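Local coordinates for epimerase domain-containing protein (PDB 6ZLK) that interconverts UDP-glucuronic acid and UDP-galacturonic acid by epimerisation at C4 of the sugar, using bound NAD, at residues E61-T66 with I103-Q108; V78-A83 with D119-I124; P97-N102 with G150-S155. One frame throughout, in Å; residues are numbered along the deposited sequence.

Interaction 1. Residues E61-T66 with I103-Q108; sequences EDILNT and IMVTQQ. With NAD (nicotinamide-adenine-dinucleotide), chain E.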
# COMPACT_ATOMS: atom_id res chain seq x y z
N GLU A 61 18.04 2.63 17.90
CA GLU A 61 16.67 3.01 18.32
C GLU A 61 15.75 2.69 17.16
O GLU A 61 16.20 2.75 15.99
CB GLU A 61 16.54 4.52 18.60
CG GLU A 61 17.15 5.06 19.90
CD GLU A 61 17.20 6.59 20.12
OE1 GLU A 61 16.34 7.36 19.56
OE2 GLU A 61 18.14 7.04 20.86
N ASP A 62 14.52 2.38 17.48
CA ASP A 62 13.42 2.27 16.48
C ASP A 62 13.18 3.64 15.90
O ASP A 62 13.07 4.56 16.67
CB ASP A 62 12.16 1.78 17.17
CG ASP A 62 10.99 1.42 16.30
OD1 ASP A 62 10.92 1.90 15.16
OD2 ASP A 62 10.14 0.62 16.81
N ILE A 63 13.09 3.79 14.59
CA ILE A 63 12.72 5.10 14.04
C ILE A 63 11.42 5.62 14.66
O ILE A 63 11.27 6.82 14.79
CB ILE A 63 12.62 4.93 12.52
CG1 ILE A 63 14.03 4.69 11.97
CG2 ILE A 63 11.94 6.16 11.92
CD1 ILE A 63 14.06 3.96 10.66
N LEU A 64 10.47 4.76 14.98
CA LEU A 64 9.17 5.24 15.50
C LEU A 64 9.32 5.78 16.93
O LEU A 64 8.47 6.61 17.35
CB LEU A 64 8.22 4.04 15.49
CG LEU A 64 7.87 3.50 14.11
CD1 LEU A 64 6.90 2.34 14.26
CD2 LEU A 64 7.30 4.58 13.20
N ASN A 65 10.35 5.37 17.65
CA ASN A 65 10.66 5.83 19.03
C ASN A 65 11.62 7.02 19.02
O ASN A 65 11.96 7.50 20.10
CB ASN A 65 11.25 4.73 19.89
CG ASN A 65 10.31 3.58 20.16
OD1 ASN A 65 9.08 3.65 19.93
ND2 ASN A 65 10.87 2.48 20.65
N THR A 66 12.11 7.45 17.87
CA THR A 66 13.19 8.45 17.77
C THR A 66 12.56 9.82 17.57
O THR A 66 11.61 9.91 16.81
CB THR A 66 14.14 8.13 16.60
OG1 THR A 66 14.72 6.91 17.02
CG2 THR A 66 15.19 9.18 16.34
N ILE A 103 5.48 0.75 6.31
CA ILE A 103 4.55 1.84 5.95
C ILE A 103 4.63 2.97 6.98
O ILE A 103 4.95 4.10 6.59
CB ILE A 103 3.12 1.32 5.77
CG1 ILE A 103 3.07 0.14 4.80
CG2 ILE A 103 2.21 2.45 5.29
CD1 ILE A 103 1.71 -0.41 4.52
N MET A 104 4.39 2.67 8.25
CA MET A 104 4.35 3.74 9.28
C MET A 104 5.73 4.40 9.39
O MET A 104 5.82 5.63 9.46
CB MET A 104 3.91 3.24 10.66
CG MET A 104 2.47 2.93 10.76
SD MET A 104 1.45 4.41 10.55
CE MET A 104 2.26 5.70 11.46
N VAL A 105 6.82 3.65 9.36
CA VAL A 105 8.18 4.23 9.44
C VAL A 105 8.41 5.19 8.26
O VAL A 105 8.96 6.26 8.44
CB VAL A 105 9.22 3.10 9.49
CG1 VAL A 105 10.59 3.56 9.08
CG2 VAL A 105 9.28 2.54 10.89
N THR A 106 8.01 4.79 7.08
CA THR A 106 8.25 5.61 5.89
C THR A 106 7.44 6.90 6.01
O THR A 106 7.99 7.99 5.75
CB THR A 106 7.90 4.84 4.61
OG1 THR A 106 8.75 3.69 4.49
CG2 THR A 106 8.08 5.67 3.37
N GLN A 107 6.20 6.79 6.44
CA GLN A 107 5.37 8.00 6.62
C GLN A 107 6.04 8.93 7.64
O GLN A 107 6.07 10.15 7.42
CB GLN A 107 3.94 7.66 7.01
CG GLN A 107 3.05 8.89 7.03
CD GLN A 107 2.71 9.36 8.42
OE1 GLN A 107 3.26 8.88 9.40
NE2 GLN A 107 1.82 10.35 8.48
N GLN A 108 6.48 8.41 8.77
CA GLN A 108 7.06 9.28 9.81
C GLN A 108 8.33 9.98 9.28
O GLN A 108 8.55 11.18 9.59
CB GLN A 108 7.38 8.48 11.07
CG GLN A 108 6.14 8.02 11.82
CD GLN A 108 6.41 7.93 13.31
OE1 GLN A 108 7.54 7.97 13.78
NE2 GLN A 108 5.36 7.77 14.09
PA NAD E . 18.00 -6.31 6.67
O1A NAD E . 16.89 -6.93 7.42
O2A NAD E . 19.36 -6.95 6.68
O5B NAD E . 18.17 -4.78 6.97
C5B NAD E . 17.09 -3.90 7.33
C4B NAD E . 17.38 -3.28 8.68
O4B NAD E . 16.29 -2.40 9.01
C3B NAD E . 17.52 -4.27 9.82
O3B NAD E . 18.85 -4.37 10.32
C2B NAD E . 16.46 -3.80 10.83
O2B NAD E . 16.83 -3.90 12.19
C1B NAD E . 16.25 -2.34 10.42
N9A NAD E . 14.95 -1.80 10.77
C8A NAD E . 13.72 -2.31 10.45
N7A NAD E . 12.72 -1.60 10.92
C5A NAD E . 13.35 -0.61 11.66
C6A NAD E . 12.87 0.45 12.46
N6A NAD E . 11.57 0.67 12.72
N1A NAD E . 13.78 1.29 13.01
C2A NAD E . 15.10 1.06 12.79
N3A NAD E . 15.67 0.06 12.11
C4A NAD E . 14.75 -0.72 11.56
O3 NAD E . 17.46 -6.30 5.15
PN NAD E . 18.28 -6.01 3.77
O1N NAD E . 18.34 -7.27 3.04
O2N NAD E . 19.47 -5.25 4.10
O5D NAD E . 17.26 -5.04 3.05
C5D NAD E . 17.50 -3.68 3.11
C4D NAD E . 16.45 -3.00 2.28
O4D NAD E . 16.56 -3.43 0.91
C3D NAD E . 15.00 -3.28 2.70
O3D NAD E . 14.22 -2.07 2.56
C2D NAD E . 14.50 -4.28 1.67
O2D NAD E . 13.07 -4.27 1.57
C1D NAD E . 15.30 -3.82 0.47
N1N NAD E . 15.58 -4.87 -0.50
C2N NAD E . 16.43 -5.89 -0.20
C3N NAD E . 16.67 -6.86 -1.12
C7N NAD E . 17.53 -8.03 -0.81
O7N NAD E . 17.69 -8.83 -1.72
N7N NAD E . 18.14 -8.10 0.38
C4N NAD E . 16.11 -6.74 -2.41
C5N NAD E . 15.13 -5.78 -2.64
C6N NAD E . 14.92 -4.83 -1.69
O HOH W 1 6.45 8.28 16.86
O HOH W 2 9.30 8.91 15.77
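L64 and V105 make the central apolar touch of this contact. L64 CG rests 3.6 Å from V105 CG2, and the two side chains cross at about a right angle. The CD2 branch of L64 runs on to Q108 and lies against its amide end, with CD2 3.4 Å from Q108 OE1. A bend at the second torsion of Q108 (chi2 -149°) accompanies this position of the amide. I63 meets the other branch of the valine, CD1 to V105 CG1 at 3.8 Å, again nearly at a right angle. V105 therefore offers one methyl to each of two neighbouring residues of the loop.

The polar links between the segments run through water. One water accepts from Q108 NE2 and probably donates to L64 O. A second lies 2.8 Å from Q108 OE1 and also bonds to T66 O. It has more acceptors in reach than protons, so its bonds are probably shared. Both ends of the glutamine amide are thus tied to the loop backbone.

The loop is shaped by D62. Its OD1 accepts from L64 N, an Asx turn, and the N-H arrives from above the carboxylate plane. The same oxygen takes the adenine amino group of NAD, N6A to D62 OD1 at 2.8 Å. I63 N donates to NAD N1A at 3.0 Å in a nearly straight bond (170°). These two bonds read the amino and N1 positions of the adenine. V105 CG2 comes within 3.5 Å of NAD N6A, so the valine packs on the ligand as well as on L64.

The loop 61-66 follows strand 56-59 and leads into helix 68-72, whose L68 touches I63 and Q108. Segment 103-108 belongs to helix 96-113. Farther round that helix, I103 and Q107 lean on helix 148-167, and Q107 also bonds to G92 of the second subunit.

Interaction 2. Residues V78-A83 with D119-I124; sequences VYHLAA and DKFIHI. With NAD (nicotinamide-adenine-dinucleotide), chain E.
Strands 78-80 and 120-124 run parallel, the axes of these short segments approaching to 4.8 Å, joined by four backbone bonds: V78 N to K120 O, I122 N to V78 O, H80 N to I122 O and I124 N to H80 O. They are the two strands of a beta-alpha-beta crossover over helix 96-113, part of the Rossmann fold that carries NAD.

On one face of the sheet, Y79 and I122 lie side by side and point the same way. I122 CD1 reaches the ring at Y79 CE1, 3.5 Å away. The Y79 hydroxyl bonds beyond the pair to T225 O. L81 CD1 packs on I124 CG1 at 3.8 Å, near the NAD ribose.

The other face carries V78, H80, F121 and H123. F121 CD2 sits 3.9 Å from V78 CB. H80 and H123 both hold CG trans to the backbone N (chi1 175° and 178°), which sends their rings out side by side. H123 ND1 lies at the edge of the H80 ring, 3.3 Å from H80 CD2, and the planes of H80 and H123 stand at 57°. The H80 ring is fixed by two bonds, ND1 with T6 and NE2 with T106.

At the cofactor end, NAD O3D donates to L81 O at 2.9 Å. A water over the centre of one H80 face bonds to H80 O at 2.7 Å, with I124 O and NAD O3D also in reach.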
# COMPACT_ATOMS: atom_id res chain seq x y z
N VAL A 78 19.01 11.32 2.87
CA VAL A 78 18.50 10.11 3.57
C VAL A 78 18.53 8.93 2.63
O VAL A 78 18.10 9.06 1.50
CB VAL A 78 17.07 10.28 4.10
CG1 VAL A 78 16.60 8.96 4.74
CG2 VAL A 78 17.00 11.46 5.06
N TYR A 79 19.20 7.87 3.03
CA TYR A 79 19.05 6.53 2.44
C TYR A 79 18.14 5.73 3.34
O TYR A 79 18.52 5.39 4.47
CB TYR A 79 20.38 5.82 2.29
CG TYR A 79 21.19 6.22 1.10
CD1 TYR A 79 20.89 5.76 -0.18
CD2 TYR A 79 22.35 6.95 1.26
CE1 TYR A 79 21.71 6.09 -1.24
CE2 TYR A 79 23.19 7.26 0.22
CZ TYR A 79 22.87 6.82 -1.06
OH TYR A 79 23.73 7.10 -2.08
N HIS A 80 16.94 5.44 2.85
CA HIS A 80 15.93 4.77 3.69
C HIS A 80 15.89 3.28 3.33
O HIS A 80 15.22 2.85 2.38
CB HIS A 80 14.60 5.50 3.59
CG HIS A 80 13.57 4.76 4.33
ND1 HIS A 80 13.83 4.17 5.56
CD2 HIS A 80 12.25 4.59 4.07
CE1 HIS A 80 12.71 3.60 5.98
NE2 HIS A 80 11.69 3.87 5.09
N LEU A 81 16.64 2.47 4.06
CA LEU A 81 16.69 1.02 3.85
C LEU A 81 15.95 0.25 4.95
O LEU A 81 15.72 -0.97 4.77
CB LEU A 81 18.12 0.51 3.78
CG LEU A 81 18.83 0.77 2.44
CD1 LEU A 81 19.22 2.20 2.22
CD2 LEU A 81 20.06 -0.11 2.30
N ALA A 82 15.63 0.88 6.07
CA ALA A 82 14.97 0.15 7.18
C ALA A 82 13.66 -0.46 6.69
O ALA A 82 12.90 0.26 5.99
CB ALA A 82 14.70 1.02 8.35
N ALA A 83 13.44 -1.72 6.98
CA ALA A 83 12.24 -2.44 6.58
C ALA A 83 12.29 -3.81 7.21
O ALA A 83 13.38 -4.21 7.72
CB ALA A 83 12.21 -2.56 5.10
N ASP A 119 18.73 17.42 0.20
CA ASP A 119 19.14 17.21 -1.20
C ASP A 119 18.33 16.06 -1.82
O ASP A 119 17.83 16.21 -2.93
CB ASP A 119 20.62 16.88 -1.30
CG ASP A 119 21.54 18.01 -0.84
OD1 ASP A 119 21.06 19.15 -0.68
OD2 ASP A 119 22.75 17.73 -0.68
N LYS A 120 18.27 14.91 -1.17
CA LYS A 120 17.66 13.69 -1.75
C LYS A 120 17.17 12.83 -0.61
O LYS A 120 17.85 12.77 0.45
CB LYS A 120 18.62 12.82 -2.58
CG LYS A 120 19.00 13.41 -3.91
CD LYS A 120 19.97 12.60 -4.69
CE LYS A 120 20.06 13.11 -6.11
NZ LYS A 120 21.38 12.80 -6.69
N PHE A 121 16.02 12.23 -0.84
CA PHE A 121 15.45 11.18 0.01
C PHE A 121 15.41 9.93 -0.82
O PHE A 121 14.57 9.82 -1.73
CB PHE A 121 14.07 11.56 0.52
CG PHE A 121 13.48 10.55 1.47
CD1 PHE A 121 12.89 9.39 1.05
CD2 PHE A 121 13.45 10.84 2.82
CE1 PHE A 121 12.35 8.48 1.95
CE2 PHE A 121 12.86 9.98 3.72
CZ PHE A 121 12.35 8.77 3.30
N ILE A 122 16.41 9.06 -0.63
CA ILE A 122 16.64 7.89 -1.49
C ILE A 122 16.00 6.69 -0.82
O ILE A 122 16.54 6.19 0.16
CB ILE A 122 18.11 7.69 -1.83
CG1 ILE A 122 18.73 8.95 -2.43
CG2 ILE A 122 18.28 6.52 -2.77
CD1 ILE A 122 20.22 8.91 -2.61
N HIS A 123 14.86 6.30 -1.33
CA HIS A 123 13.98 5.25 -0.77
C HIS A 123 14.28 3.93 -1.43
O HIS A 123 14.14 3.82 -2.66
CB HIS A 123 12.52 5.67 -0.90
CG HIS A 123 11.59 4.64 -0.40
ND1 HIS A 123 11.18 4.64 0.91
CD2 HIS A 123 10.99 3.59 -1.00
CE1 HIS A 123 10.38 3.60 1.09
NE2 HIS A 123 10.24 2.93 -0.07
N ILE A 124 14.64 2.91 -0.68
CA ILE A 124 14.97 1.61 -1.25
C ILE A 124 13.73 0.72 -1.24
O ILE A 124 13.09 0.55 -0.20
CB ILE A 124 16.15 0.98 -0.51
CG1 ILE A 124 17.48 1.50 -1.09
CG2 ILE A 124 16.06 -0.52 -0.64
CD1 ILE A 124 17.59 2.94 -1.22
PA NAD E . 18.00 -6.31 6.67
O1A NAD E . 16.89 -6.93 7.42
O2A NAD E . 19.36 -6.95 6.68
O5B NAD E . 18.17 -4.78 6.97
C5B NAD E . 17.09 -3.90 7.33
C4B NAD E . 17.38 -3.28 8.68
O4B NAD E . 16.29 -2.40 9.01
C3B NAD E . 17.52 -4.27 9.82
O3B NAD E . 18.85 -4.37 10.32
C2B NAD E . 16.46 -3.80 10.83
O2B NAD E . 16.83 -3.90 12.19
C1B NAD E . 16.25 -2.34 10.42
N9A NAD E . 14.95 -1.80 10.77
C8A NAD E . 13.72 -2.31 10.45
N7A NAD E . 12.72 -1.60 10.92
C5A NAD E . 13.35 -0.61 11.66
C6A NAD E . 12.87 0.45 12.46
N6A NAD E . 11.57 0.67 12.72
N1A NAD E . 13.78 1.29 13.01
C2A NAD E . 15.10 1.06 12.79
N3A NAD E . 15.67 0.06 12.11
C4A NAD E . 14.75 -0.72 11.56
O3 NAD E . 17.46 -6.30 5.15
PN NAD E . 18.28 -6.01 3.77
O1N NAD E . 18.34 -7.27 3.04
O2N NAD E . 19.47 -5.25 4.10
O5D NAD E . 17.26 -5.04 3.05
C5D NAD E . 17.50 -3.68 3.11
C4D NAD E . 16.45 -3.00 2.28
O4D NAD E . 16.56 -3.43 0.91
C3D NAD E . 15.00 -3.28 2.70
O3D NAD E . 14.22 -2.07 2.56
C2D NAD E . 14.50 -4.28 1.67
O2D NAD E . 13.07 -4.27 1.57
C1D NAD E . 15.30 -3.82 0.47
N1N NAD E . 15.58 -4.87 -0.50
C2N NAD E . 16.43 -5.89 -0.20
C3N NAD E . 16.67 -6.86 -1.12
C7N NAD E . 17.53 -8.03 -0.81
O7N NAD E . 17.69 -8.83 -1.72
N7N NAD E . 18.14 -8.10 0.38
C4N NAD E . 16.11 -6.74 -2.41
C5N NAD E . 15.13 -5.78 -2.64
C6N NAD E . 14.92 -4.83 -1.69
O HOH W 3 13.22 1.04 2.90

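Interaction 3. Residues P97-N102 with G150-S155; sequences PYVTNN and GVTKLS. With NAD (nicotinamide-adenine-dinucleotide), chain E.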
# COMPACT_ATOMS: atom_id res chain seq x y z
N PRO A 97 4.17 -6.50 11.67
CA PRO A 97 5.44 -5.79 11.64
C PRO A 97 5.83 -5.21 10.27
O PRO A 97 6.58 -4.27 10.21
CB PRO A 97 6.44 -6.88 12.07
CG PRO A 97 5.60 -7.75 12.96
CD PRO A 97 4.32 -7.88 12.18
N TYR A 98 5.39 -5.84 9.20
CA TYR A 98 5.66 -5.33 7.83
C TYR A 98 4.90 -4.02 7.64
O TYR A 98 5.43 -3.05 7.08
CB TYR A 98 5.21 -6.27 6.73
CG TYR A 98 6.04 -7.53 6.59
CD1 TYR A 98 5.94 -8.56 7.51
CD2 TYR A 98 7.00 -7.62 5.61
CE1 TYR A 98 6.67 -9.73 7.33
CE2 TYR A 98 7.73 -8.78 5.43
CZ TYR A 98 7.59 -9.81 6.31
OH TYR A 98 8.35 -10.93 6.13
N VAL A 99 3.67 -3.98 8.14
CA VAL A 99 2.92 -2.70 8.01
C VAL A 99 3.57 -1.59 8.86
O VAL A 99 3.77 -0.49 8.42
CB VAL A 99 1.46 -2.93 8.40
CG1 VAL A 99 0.74 -1.61 8.47
CG2 VAL A 99 0.78 -3.86 7.45
N THR A 100 3.89 -1.87 10.11
CA THR A 100 4.45 -0.87 11.01
C THR A 100 5.81 -0.40 10.49
O THR A 100 6.05 0.77 10.37
CB THR A 100 4.57 -1.49 12.39
OG1 THR A 100 3.20 -1.74 12.81
CG2 THR A 100 5.32 -0.56 13.33
N ASN A 101 6.67 -1.33 10.14
CA ASN A 101 8.06 -0.93 9.81
C ASN A 101 8.21 -0.55 8.35
O ASN A 101 9.20 0.15 8.05
CB ASN A 101 9.02 -2.03 10.21
CG ASN A 101 8.99 -2.20 11.70
OD1 ASN A 101 9.33 -1.24 12.39
ND2 ASN A 101 8.50 -3.33 12.18
N ASN A 102 7.34 -0.96 7.43
CA ASN A 102 7.51 -0.65 6.01
C ASN A 102 6.62 0.53 5.62
O ASN A 102 6.98 1.22 4.62
CB ASN A 102 7.27 -1.83 5.08
CG ASN A 102 8.24 -2.98 5.32
OD1 ASN A 102 9.17 -2.82 6.13
ND2 ASN A 102 7.99 -4.13 4.73
N GLY A 150 5.41 -7.36 -0.56
CA GLY A 150 5.48 -6.53 -1.75
C GLY A 150 4.45 -5.43 -1.65
O GLY A 150 4.73 -4.32 -2.05
N VAL A 151 3.28 -5.79 -1.12
CA VAL A 151 2.25 -4.75 -0.94
C VAL A 151 2.80 -3.63 -0.04
O VAL A 151 2.61 -2.44 -0.32
CB VAL A 151 0.95 -5.34 -0.37
CG1 VAL A 151 0.00 -4.19 -0.11
CG2 VAL A 151 0.36 -6.37 -1.32
N THR A 152 3.36 -3.97 1.11
CA THR A 152 3.81 -2.94 2.06
C THR A 152 4.94 -2.09 1.47
O THR A 152 4.99 -0.89 1.76
CB THR A 152 4.24 -3.53 3.40
OG1 THR A 152 5.41 -4.34 3.26
CG2 THR A 152 3.11 -4.30 4.05
N LYS A 153 5.82 -2.68 0.67
CA LYS A 153 6.93 -1.94 0.03
C LYS A 153 6.33 -1.00 -1.03
O LYS A 153 6.76 0.17 -1.11
CB LYS A 153 7.95 -2.93 -0.52
CG LYS A 153 8.70 -3.68 0.58
CD LYS A 153 9.59 -2.87 1.43
CE LYS A 153 10.68 -2.19 0.61
NZ LYS A 153 11.74 -1.51 1.42
N LEU A 154 5.34 -1.49 -1.77
CA LEU A 154 4.69 -0.62 -2.77
C LEU A 154 4.00 0.55 -2.05
O LEU A 154 4.08 1.66 -2.55
CB LEU A 154 3.74 -1.43 -3.64
CG LEU A 154 3.04 -0.63 -4.74
CD1 LEU A 154 4.02 0.10 -5.63
CD2 LEU A 154 2.12 -1.57 -5.52
N SER A 155 3.34 0.32 -0.92
CA SER A 155 2.72 1.44 -0.15
C SER A 155 3.79 2.45 0.27
O SER A 155 3.59 3.68 0.23
CB SER A 155 1.98 0.98 1.04
OG SER A 155 0.97 0.09 0.61
PA NAD E . 18.00 -6.31 6.67
O1A NAD E . 16.89 -6.93 7.42
O2A NAD E . 19.36 -6.95 6.68
O5B NAD E . 18.17 -4.78 6.97
C5B NAD E . 17.09 -3.90 7.33
C4B NAD E . 17.38 -3.28 8.68
O4B NAD E . 16.29 -2.40 9.01
C3B NAD E . 17.52 -4.27 9.82
O3B NAD E . 18.85 -4.37 10.32
C2B NAD E . 16.46 -3.80 10.83
O2B NAD E . 16.83 -3.90 12.19
C1B NAD E . 16.25 -2.34 10.42
N9A NAD E . 14.95 -1.80 10.77
C8A NAD E . 13.72 -2.31 10.45
N7A NAD E . 12.72 -1.60 10.92
C5A NAD E . 13.35 -0.61 11.66
C6A NAD E . 12.87 0.45 12.46
N6A NAD E . 11.57 0.67 12.72
N1A NAD E . 13.78 1.29 13.01
C2A NAD E . 15.10 1.06 12.79
N3A NAD E . 15.67 0.06 12.11
C4A NAD E . 14.75 -0.72 11.56
O3 NAD E . 17.46 -6.30 5.15
PN NAD E . 18.28 -6.01 3.77
O1N NAD E . 18.34 -7.27 3.04
O2N NAD E . 19.47 -5.25 4.10
O5D NAD E . 17.26 -5.04 3.05
C5D NAD E . 17.50 -3.68 3.11
C4D NAD E . 16.45 -3.00 2.28
O4D NAD E . 16.56 -3.43 0.91
C3D NAD E . 15.00 -3.28 2.70
O3D NAD E . 14.22 -2.07 2.56
C2D NAD E . 14.50 -4.28 1.67
O2D NAD E . 13.07 -4.27 1.57
C1D NAD E . 15.30 -3.82 0.47
N1N NAD E . 15.58 -4.87 -0.50
C2N NAD E . 16.43 -5.89 -0.20
C3N NAD E . 16.67 -6.86 -1.12
C7N NAD E . 17.53 -8.03 -0.81
O7N NAD E . 17.69 -8.83 -1.72
N7N NAD E . 18.14 -8.10 0.38
C4N NAD E . 16.11 -6.74 -2.41
C5N NAD E . 15.13 -5.78 -2.64
C6N NAD E . 14.92 -4.83 -1.69
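The flat amide of N102 meets T152 in its own plane: ND2 donates to T152 OG1 at 3.0 Å. The bond is nearly straight (164°). At the other end of the amide, OD1 accepts from I84 N, so its rotation is set from both sides. T152 OG1 also lies at the edge of the Y98 ring, near its plane. The Y98 hydroxyl is held farther off by G86 O and T89.

The T152 oxygen sits between its backbone N and carbonyl carbon (chi1 66°). There it can also bond to Y149 O of its own helix. Its methyl turns toward the other helix, with T152 CG2 3.9 Å from Y98 CB and 4.1 Å from V99 CG2.

K153 passes N102 on its way to the cofactor, its CD 3.9 Å from N102 ND2. Its chain bends twice before NZ donates to NAD O3D at 2.8 Å and to O2D. I124 O is a further partner of NZ. N101 OD1 accepts from NAD N6A.

The axes of the short helical segments are 9.3 Å apart and cross at -20°. V99 also packs on V99 of the second subunit. Y149 and K153 form the YxxxK pair characteristic of short-chain dehydrogenases and epimerases. K153 holds the nicotinamide-ribose hydroxyls here, and Y149 OH also bonds to NAD.

Interaction 2 is core: two neighbouring strands of the sheet joined by backbone bonds. Interaction 3 is also buried, but there two helices meet through one side-chain bond and a few methyls. Interaction 1 lies nearer the surface and relies on apolar packing and water. Interactions 1 and 3 use successive parts of helix 96-113, and both reach the second subunit. That helix connects the strands of interaction 2, and T106 bonds to H80. K153 likewise bonds to I124 O, joining interactions 2 and 3. NAD spans all three: interactions 1 and 3 hold its adenine, while interactions 2 and 3 hold its nicotinamide ribose.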